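Local coordinates for hypothetical protein Atu0492 (Agrobacterium tumefaciens, PDB 2GMY) that is of unknown function but may serve in antioxidant defence as an AhpD-like protein of the carboxymuconolactone decarboxylase family, at residues A[36-40]-A[55-59]. Numbering follows the deposited sequence.
Sequences HLIKL and HVKES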
loop_
_atom_site.group_PDB
_atom_site.type_symbol
_atom_site.label_atom_id
_atom_site.label_comp_id
_atom_site.label_asym_id
_atom_site.label_seq_id
_atom_site.Cartn_x
_atom_site.Cartn_y
_atom_site.Cartn_z
ATOM N N HIS A 36 8.981 27.080 -4.391
ATOM C CA HIS A 36 9.564 26.141 -5.359
ATOM C C HIS A 36 9.628 24.718 -4.816
ATOM O O HIS A 36 9.270 23.758 -5.499
ATOM C CB HIS A 36 10.979 26.566 -5.736
ATOM C CG HIS A 36 11.036 27.850 -6.493
ATOM N ND1 HIS A 36 10.145 28.154 -7.499
ATOM C CD2 HIS A 36 11.892 28.897 -6.412
ATOM C CE1 HIS A 36 10.446 29.340 -8.002
ATOM N NE2 HIS A 36 11.498 29.812 -7.359
ATOM N N LEU A 37 10.100 24.594 -3.587
ATOM C CA LEU A 37 10.232 23.297 -2.925
ATOM C C LEU A 37 8.883 22.595 -2.801
ATOM O O LEU A 37 8.760 21.398 -3.090
ATOM C CB LEU A 37 10.847 23.524 -1.542
ATOM C CG LEU A 37 11.091 22.289 -0.681
ATOM C CD1 LEU A 37 12.216 22.591 0.286
ATOM C CD2 LEU A 37 9.811 21.828 0.049
ATOM N N ILE A 38 7.882 23.327 -2.322
ATOM C CA ILE A 38 6.533 22.770 -2.177
ATOM C C ILE A 38 6.010 22.268 -3.527
ATOM O O ILE A 38 5.491 21.141 -3.626
ATOM C CB ILE A 38 5.562 23.828 -1.593
ATOM C CG1 ILE A 38 5.865 24.077 -0.121
ATOM C CG2 ILE A 38 4.110 23.400 -1.821
ATOM C CD1 ILE A 38 5.286 25.412 0.392
ATOM N N LYS A 39 6.145 23.099 -4.560
ATOM C CA LYS A 39 5.592 22.755 -5.872
ATOM C C LYS A 39 6.313 21.579 -6.505
ATOM O O LYS A 39 5.678 20.675 -7.058
ATOM C CB LYS A 39 5.630 23.953 -6.815
ATOM C CG LYS A 39 4.612 25.026 -6.453
ATOM C CD LYS A 39 4.813 26.240 -7.346
ATOM C CE LYS A 39 3.697 27.225 -7.156
ATOM N NZ LYS A 39 3.652 28.136 -8.328
ATOM N N LEU A 40 7.641 21.579 -6.417
ATOM C CA LEU A 40 8.425 20.522 -7.058
ATOM C C LEU A 40 8.200 19.199 -6.341
ATOM O O LEU A 40 7.910 18.177 -6.977
ATOM C CB LEU A 40 9.913 20.892 -7.100
ATOM C CG LEU A 40 10.851 19.848 -7.723
ATOM C CD1 LEU A 40 10.421 19.460 -9.142
ATOM C CD2 LEU A 40 12.259 20.393 -7.714
ATOM N N HIS A 55 8.395 23.267 -12.718
ATOM C CA HIS A 55 8.973 23.708 -11.448
ATOM C C HIS A 55 10.469 23.475 -11.338
ATOM O O HIS A 55 11.144 24.186 -10.599
ATOM C CB HIS A 55 8.163 23.154 -10.272
ATOM C CG HIS A 55 6.727 23.561 -10.335
ATOM N ND1 HIS A 55 6.350 24.881 -10.454
ATOM C CD2 HIS A 55 5.583 22.840 -10.338
ATOM C CE1 HIS A 55 5.033 24.955 -10.521
ATOM N NE2 HIS A 55 4.545 23.732 -10.447
ATOM N N VAL A 56 10.981 22.495 -12.079
ATOM C CA VAL A 56 12.425 22.337 -12.259
ATOM C C VAL A 56 12.973 23.645 -12.873
ATOM O O VAL A 56 13.938 24.234 -12.365
ATOM C CB VAL A 56 12.743 21.135 -13.169
ATOM C CG1 VAL A 56 14.180 21.224 -13.707
ATOM C CG2 VAL A 56 12.545 19.817 -12.408
ATOM N N LYS A 57 12.321 24.104 -13.937
ATOM C CA LYS A 57 12.775 25.302 -14.664
ATOM C C LYS A 57 12.669 26.551 -13.798
ATOM O O LYS A 57 13.585 27.386 -13.787
ATOM C CB LYS A 57 12.000 25.458 -15.971
ATOM C CG LYS A 57 12.429 24.434 -17.025
ATOM C CD LYS A 57 11.418 24.308 -18.151
ATOM C CE LYS A 57 11.869 23.284 -19.169
ATOM N NZ LYS A 57 10.828 23.039 -20.219
ATOM N N GLU A 58 11.570 26.678 -13.056
ATOM C CA GLU A 58 11.418 27.824 -12.137
ATOM C C GLU A 58 12.467 27.841 -11.027
ATOM O O GLU A 58 13.013 28.903 -10.699
ATOM C CB GLU A 58 10.023 27.880 -11.527
ATOM C CG GLU A 58 8.927 28.148 -12.541
ATOM C CD GLU A 58 7.562 27.798 -11.998
ATOM O OE1 GLU A 58 7.477 26.894 -11.133
ATOM O OE2 GLU A 58 6.567 28.414 -12.437
ATOM N N SER A 59 12.737 26.673 -10.439
ATOM C CA SER A 59 13.757 26.540 -9.392
ATOM C C SER A 59 15.128 26.925 -9.937
ATOM O O SER A 59 15.879 27.654 -9.295
ATOM C CB SER A 59 13.794 25.105 -8.855
ATOM O OG SER A 59 12.556 24.771 -8.265
HETATM O O HOH W 1 7.993 27.008 -8.559
HETATM O O HOH W 2 4.395 28.117 -10.956
#
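Residues 36-40 and 55-59 pair two helices that run nearly antiparallel, at 163° with their axes 9.5 Å apart, so that His36 lies across from Ser59 and Leu40 from His55. No direct hydrogen bond links them; CH-pi contacts, apolar packing and water do the joining. Each helix contributes one imidazole whose face is covered by an atom of the opposite helix. Lys39 CB sits 3.6 Å from the centroid of the His55 ring, almost on its normal; Ser59 CA covers one face of the His36 ring at 4.2 Å from its centroid. Leu40 CD1 meets Val56 CG2 at 3.9 Å. Within its own helix, His55 ND1 donates a very short 2.4 Å hydrogen bond to Glu58 OE1, about one helical turn on, while Ser59 OG turns back to His55 O (2.8 Å). Glu58 accepts hydrogen bonds from two waters: one lies 2.6 Å from Glu58 OE1 and 2.7 Å from His36 ND1, the other 2.6 Å from Glu58 OE2 and 2.7 Å from Lys39 NZ. His36 NE2 hydrogen-bonds Asp62, and Lys39 NZ forms a salt bridge with Glu22. His55 follows the CXXC motif at the start of helix 49-61; in AhpD the equivalent histidine belongs to the redox and proton-relay site, and the His55-Glu58 pair is consistent with such a site. The two segments belong to the helical hairpin 32-45/49-61 of this all-helical, AhpD-like fold. Leu37 packs on helix 83-96, Ile38 on that helix and on helix 117-139; Val56 and Ser59 rest on helix 66-70, and Val56 also packs on Asn70 of the second subunit.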